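Local coordinates for protein isomaltose glucohydrolase (Kribbella flavida, PDB 5Z3E) that hydrolyses the alpha-1,6-glucosidic linkage of isomaltose from the non-reducing end, releasing beta-D-glucose and D-glucose, at residues E202-S207 and K257-S262; G253-W258 and A286-A291. The protein carries 1 engineered substitution. All blocks are in the same frame, centred on the assembly; numbering follows the deposited sequence. Where two conformers were deposited one is given.

From the N terminus, contact 1 comes first: residues 202-207, which lead into helix 206-220, meet residues 257-262 and close a long loop that holds most of that helix, helix 231-248 and the two-stranded antiparallel hairpin of 250-251 and 254-255. Contact 2 starts on the second hairpin strand, inside that loop, and ends beyond it on helix 283-296, so the two loops cross. The contacts share Lys257 and Trp258, and their centres lie about 12 Å apart. Val206 packs against the backbone of Val256, next to the shared residues. Together they tie the loop beside the predicted proton acceptor Asp195, through the hairpin, to a helix farther from the annotated sites.

Contact 1: E202-S207 and K257-S262; sequences EHRHVS and KWLGSS
His203 lays its imidazole flat over the pyrrole half of the Trp258 indole, the two rings stacked face to face with centroids 3.7 Å apart and planes only 13° from parallel. Trp258 NE1 sits over the centre of the imidazole, while His203 CD2 lies over the indole rim. His203 NE2 and Trp258 NE1 are close, but the angle is too poor for a hydrogen bond; His203 ND1 instead meets a water that also links Arg204 N and Leu259 O. The first torsion of Trp258 (chi1 60°) brings one indole face against His203, and Ser261 CB covers the opposite face. His205 runs alongside Trp258, its ring turned almost perpendicular to the indole, and ND1 lies 3.6 Å from Trp258 CB.

The backbones of His205 and Trp258 form a single bridge. Leu259 N donates to Arg204 O at 2.9 Å, nearly straight on, and Val206 N donates to Lys257 O at 3.1 Å from above the carbonyl plane. A second water joins Lys257 O to Ser207 N. Leucine suits its place because its methyls serve different neighbours: CD1 rests on CB and NE of Arg204, whose NH1 is held by Asp190 O, and CD2 meets Val206 CG2 at 4.0 Å. Both Arg204 and Leu259 also touch Leu244 of helix 231-248.

In the type II turn from Trp258 to Ser261, Gly260 takes a positive phi that glycine tolerates easily, and Ser261 N and OG both donate to Trp258 O. Held by His200 O through NE2 and flanked by Trp258, the His205 ring probably has little freedom beside Asp195, a predicted proton acceptor.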
loop_
_atom_site.group_PDB
_atom_site.type_symbol
_atom_site.label_atom_id
_atom_site.label_comp_id
_atom_site.label_asym_id
_atom_site.label_seq_id
_atom_site.Cartn_x
_atom_site.Cartn_y
_atom_site.Cartn_z
ATOM N N GLU A 202 -12.117 -10.612 11.157
ATOM C CA GLU A 202 -13.078 -10.073 12.104
ATOM C C GLU A 202 -12.680 -8.711 12.668
ATOM O O GLU A 202 -13.508 -8.063 13.318
ATOM C CB GLU A 202 -13.358 -11.042 13.259
ATOM C CG GLU A 202 -12.353 -11.117 14.365
ATOM C CD GLU A 202 -11.187 -11.979 14.112
ATOM O OE1 GLU A 202 -10.765 -12.233 12.953
ATOM O OE2 GLU A 202 -10.638 -12.454 15.179
ATOM N N HIS A 203 -11.436 -8.293 12.447
ATOM C CA HIS A 203 -10.919 -7.082 13.021
ATOM C C HIS A 203 -10.937 -5.916 12.037
ATOM O O HIS A 203 -11.214 -6.079 10.853
ATOM C CB HIS A 203 -9.517 -7.361 13.629
ATOM C CG HIS A 203 -9.600 -8.016 14.954
ATOM N ND1 HIS A 203 -10.282 -7.427 15.990
ATOM C CD2 HIS A 203 -9.098 -9.188 15.421
ATOM C CE1 HIS A 203 -10.177 -8.219 17.046
ATOM N NE2 HIS A 203 -9.482 -9.302 16.725
ATOM N N ARG A 204 -10.677 -4.724 12.585
ATOM C CA ARG A 204 -10.608 -3.486 11.813
ATOM C C ARG A 204 -9.205 -2.946 11.993
ATOM O O ARG A 204 -8.785 -2.573 13.095
ATOM C CB ARG A 204 -11.693 -2.515 12.245
ATOM C CG ARG A 204 -13.073 -3.087 11.935
ATOM C CD ARG A 204 -14.220 -2.174 12.134
ATOM N NE ARG A 204 -14.443 -1.860 13.532
ATOM C CZ ARG A 204 -15.359 -1.002 13.929
ATOM N NH1 ARG A 204 -16.138 -0.401 13.033
ATOM N NH2 ARG A 204 -15.506 -0.727 15.210
ATOM N N HIS A 205 -8.460 -2.992 10.903
ATOM C CA HIS A 205 -7.015 -2.828 10.930
ATOM C C HIS A 205 -6.656 -1.379 10.707
ATOM O O HIS A 205 -7.163 -0.742 9.793
ATOM C CB HIS A 205 -6.387 -3.750 9.885
ATOM C CG HIS A 205 -6.772 -5.150 10.136
ATOM N ND1 HIS A 205 -6.176 -5.900 11.127
ATOM C CD2 HIS A 205 -7.776 -5.874 9.584
ATOM C CE1 HIS A 205 -6.800 -7.059 11.147
ATOM N NE2 HIS A 205 -7.779 -7.076 10.237
ATOM N N VAL A 206 -5.765 -0.834 11.532
ATOM C CA VAL A 206 -5.483 0.589 11.488
ATOM C C VAL A 206 -4.823 1.000 10.168
ATOM O O VAL A 206 -5.149 2.087 9.672
ATOM C CB VAL A 206 -4.738 1.021 12.760
ATOM C CG1 VAL A 206 -4.273 2.463 12.689
ATOM C CG2 VAL A 206 -5.661 0.838 13.960
ATOM N N SER A 207 -3.979 0.171 9.558
ATOM C CA SER A 207 -3.422 0.554 8.274
ATOM C C SER A 207 -4.421 0.400 7.117
ATOM O O SER A 207 -4.203 0.987 6.052
ATOM C CB SER A 207 -2.123 -0.164 7.967
ATOM O OG SER A 207 -2.356 -1.548 7.831
ATOM N N LYS A 257 -2.057 -2.227 15.801
ATOM C CA LYS A 257 -2.271 -3.023 14.620
ATOM C C LYS A 257 -3.738 -3.073 14.187
ATOM O O LYS A 257 -4.057 -2.896 12.999
ATOM C CB LYS A 257 -1.684 -4.387 14.953
ATOM C CG LYS A 257 -1.872 -5.444 14.006
ATOM C CD LYS A 257 -0.943 -6.616 14.324
ATOM C CE LYS A 257 -1.335 -7.727 13.529
ATOM N NZ LYS A 257 -0.946 -7.596 12.205
ATOM N N TRP A 258 -4.632 -3.335 15.111
ATOM C CA TRP A 258 -6.062 -3.291 14.847
ATOM C C TRP A 258 -6.742 -2.673 16.049
ATOM O O TRP A 258 -6.209 -2.619 17.158
ATOM C CB TRP A 258 -6.635 -4.660 14.457
ATOM C CG TRP A 258 -6.520 -5.791 15.443
ATOM C CD1 TRP A 258 -7.180 -5.930 16.631
ATOM C CD2 TRP A 258 -5.789 -7.009 15.252
ATOM N NE1 TRP A 258 -6.894 -7.155 17.185
ATOM C CE2 TRP A 258 -6.051 -7.837 16.355
ATOM C CE3 TRP A 258 -4.964 -7.485 14.250
ATOM C CZ2 TRP A 258 -5.508 -9.125 16.471
ATOM C CZ3 TRP A 258 -4.418 -8.749 14.374
ATOM C CH2 TRP A 258 -4.695 -9.550 15.476
ATOM N N LEU A 259 -7.952 -2.160 15.829
ATOM C CA LEU A 259 -8.685 -1.550 16.928
ATOM C C LEU A 259 -8.794 -2.540 18.058
ATOM O O LEU A 259 -9.147 -3.714 17.828
ATOM C CB LEU A 259 -10.085 -1.132 16.479
ATOM C CG LEU A 259 -10.163 -0.177 15.285
ATOM C CD1 LEU A 259 -11.606 0.166 15.034
ATOM C CD2 LEU A 259 -9.309 1.089 15.473
ATOM N N GLY A 260 -8.504 -2.118 19.282
ATOM C CA GLY A 260 -8.618 -2.999 20.417
ATOM C C GLY A 260 -7.419 -3.912 20.659
ATOM O O GLY A 260 -7.530 -4.819 21.481
ATOM N N SER A 261 -6.307 -3.741 19.967
ATOM C CA SER A 261 -5.086 -4.492 20.232
ATOM C C SER A 261 -4.075 -3.586 20.892
ATOM O O SER A 261 -4.208 -2.358 20.884
ATOM C CB SER A 261 -4.490 -5.010 18.891
ATOM O OG SER A 261 -4.034 -3.946 18.127
ATOM N N SER A 262 -3.017 -4.191 21.419
ATOM C CA SER A 262 -1.905 -3.449 21.994
ATOM C C SER A 262 -0.652 -3.433 21.118
ATOM O O SER A 262 0.217 -2.586 21.334
ATOM C CB SER A 262 -1.553 -4.009 23.377
ATOM O OG SER A 262 -1.158 -5.360 23.313
HETATM O O HOH W 1 -10.505 -4.718 15.528
HETATM O O HOH W 2 -2.644 -1.990 10.845
#

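Contact 2: G253-W258 and A286-A291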
loop_
_atom_site.group_PDB
_atom_site.type_symbol
_atom_site.label_atom_id
_atom_site.label_comp_id
_atom_site.label_asym_id
_atom_site.label_seq_id
_atom_site.Cartn_x
_atom_site.Cartn_y
_atom_site.Cartn_z
ATOM N N GLY A 253 0.340 5.883 23.579
ATOM C CA GLY A 253 0.823 6.929 22.702
ATOM C C GLY A 253 1.090 6.542 21.262
ATOM O O GLY A 253 1.447 7.419 20.477
ATOM N N HIS A 254 0.967 5.262 20.909
ATOM C CA HIS A 254 1.255 4.821 19.553
ATOM C C HIS A 254 0.036 4.196 18.899
ATOM O O HIS A 254 -0.842 3.633 19.569
ATOM C CB HIS A 254 2.438 3.815 19.496
ATOM C CG HIS A 254 2.259 2.596 20.344
ATOM N ND1 HIS A 254 1.482 1.512 19.981
ATOM C CD2 HIS A 254 2.773 2.276 21.558
ATOM C CE1 HIS A 254 1.531 0.591 20.926
ATOM N NE2 HIS A 254 2.293 1.033 21.898
ATOM N N LEU A 255 -0.017 4.242 17.572
ATOM C CA LEU A 255 -1.003 3.455 16.845
ATOM C C LEU A 255 -0.791 1.973 17.128
ATOM O O LEU A 255 0.319 1.527 17.453
ATOM C CB LEU A 255 -0.886 3.718 15.343
ATOM C CG LEU A 255 -1.185 5.155 14.894
ATOM C CD1 LEU A 255 -0.823 5.332 13.440
ATOM C CD2 LEU A 255 -2.636 5.512 15.105
ATOM N N VAL A 256 -1.862 1.199 16.970
ATOM C CA VAL A 256 -1.835 -0.245 17.116
ATOM C C VAL A 256 -2.336 -0.929 15.861
ATOM O O VAL A 256 -2.969 -0.324 14.997
ATOM C CB VAL A 256 -2.599 -0.710 18.362
ATOM C CG1 VAL A 256 -1.909 -0.206 19.619
ATOM C CG2 VAL A 256 -4.047 -0.273 18.304
ATOM N N LYS A 257 -2.057 -2.227 15.801
ATOM C CA LYS A 257 -2.271 -3.023 14.620
ATOM C C LYS A 257 -3.738 -3.073 14.187
ATOM O O LYS A 257 -4.057 -2.896 12.999
ATOM C CB LYS A 257 -1.684 -4.387 14.953
ATOM C CG LYS A 257 -1.872 -5.444 14.006
ATOM C CD LYS A 257 -0.943 -6.616 14.324
ATOM C CE LYS A 257 -1.335 -7.727 13.529
ATOM N NZ LYS A 257 -0.946 -7.596 12.205
ATOM N N TRP A 258 -4.632 -3.335 15.111
ATOM C CA TRP A 258 -6.062 -3.291 14.847
ATOM C C TRP A 258 -6.742 -2.673 16.049
ATOM O O TRP A 258 -6.209 -2.619 17.158
ATOM C CB TRP A 258 -6.635 -4.660 14.457
ATOM C CG TRP A 258 -6.520 -5.791 15.443
ATOM C CD1 TRP A 258 -7.180 -5.930 16.631
ATOM C CD2 TRP A 258 -5.789 -7.009 15.252
ATOM N NE1 TRP A 258 -6.894 -7.155 17.185
ATOM C CE2 TRP A 258 -6.051 -7.837 16.355
ATOM C CE3 TRP A 258 -4.964 -7.485 14.250
ATOM C CZ2 TRP A 258 -5.508 -9.125 16.471
ATOM C CZ3 TRP A 258 -4.418 -8.749 14.374
ATOM C CH2 TRP A 258 -4.695 -9.550 15.476
ATOM N N ALA A 286 5.586 10.089 16.142
ATOM C CA ALA A 286 6.900 9.795 16.705
ATOM C C ALA A 286 6.855 8.495 17.495
ATOM O O ALA A 286 7.755 7.654 17.386
ATOM C CB ALA A 286 7.358 10.960 17.561
ATOM N N MET A 287 5.834 8.324 18.323
ATOM C CA MET A 287 5.755 7.133 19.155
ATOM C C MET A 287 5.533 5.891 18.312
ATOM O O MET A 287 6.027 4.802 18.645
ATOM C CB MET A 287 4.662 7.287 20.192
ATOM C CG MET A 287 4.994 8.346 21.282
ATOM S SD MET A 287 6.257 7.962 22.359
ATOM C CE MET A 287 5.792 6.444 22.629
ATOM N N THR A 288 4.776 6.013 17.224
ATOM C CA THR A 288 4.554 4.888 16.327
ATOM C C THR A 288 5.817 4.497 15.582
ATOM O O THR A 288 6.142 3.310 15.490
ATOM C CB THR A 288 3.401 5.193 15.347
ATOM O OG1 THR A 288 2.207 5.455 16.094
ATOM C CG2 THR A 288 3.125 4.028 14.435
ATOM N N ARG A 289 6.548 5.483 15.056
ATOM C CA ARG A 289 7.827 5.159 14.422
ATOM C C ARG A 289 8.743 4.463 15.421
ATOM O O ARG A 289 9.416 3.498 15.072
ATOM C CB ARG A 289 8.509 6.404 13.863
ATOM C CG ARG A 289 7.796 7.045 12.693
ATOM C CD ARG A 289 8.641 8.128 12.023
ATOM N NE ARG A 289 9.061 9.181 12.933
ATOM C CZ ARG A 289 8.385 10.281 13.187
ATOM N NH1 ARG A 289 7.259 10.574 12.544
ATOM N NH2 ARG A 289 8.832 11.113 14.131
ATOM N N ALA A 290 8.790 4.965 16.657
ATOM C CA ALA A 290 9.667 4.381 17.670
ATOM C C ALA A 290 9.254 2.974 18.032
ATOM O O ALA A 290 10.114 2.101 18.245
ATOM C CB ALA A 290 9.701 5.284 18.918
ATOM N N ALA A 291 7.950 2.727 18.132
ATOM C CA ALA A 291 7.455 1.395 18.494
ATOM C C ALA A 291 7.727 0.390 17.397
ATOM O O ALA A 291 8.125 -0.748 17.654
ATOM C CB ALA A 291 5.994 1.463 18.829
#
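Met287 lays its CB against the carbonyl oxygen of Gly253, 3.2 Å away, at the margin of the contact. Gly253 itself has a positive phi (84°), a conformation that glycine adopts readily at the tight connection before the strand. Next along the chain, His254 turns its imidazole so that Ala291 CB lies over one face, toward the rim and 4.2 Å from His254 CG; a methyl is small enough to let the ring come close to the helix. The ring's rotation is fixed within its own segment, because ND1 donates to Leu255 O at 2.8 Å, the acceptor lying in the plane of the imidazole.

Family 15 glycoside hydrolases have an (alpha/alpha)6-barrel catalytic domain; here the second strand of a two-stranded antiparallel hairpin packs against helix 283-296. Its one hydrogen bond to the helix segment runs from Leu255 N to Thr288 OG1, 2.9 Å long with an angle of 162° at the hydrogen. Threonine serves well here: with OG1 beside its backbone N (chi1 -59°), the hydroxyl also bonds Val284 O one turn earlier, so it serves strand and helix together. Its methyl CG2 meets Leu255 CB at 4.1 Å, and the leucine continues onto Val250 and Cys271.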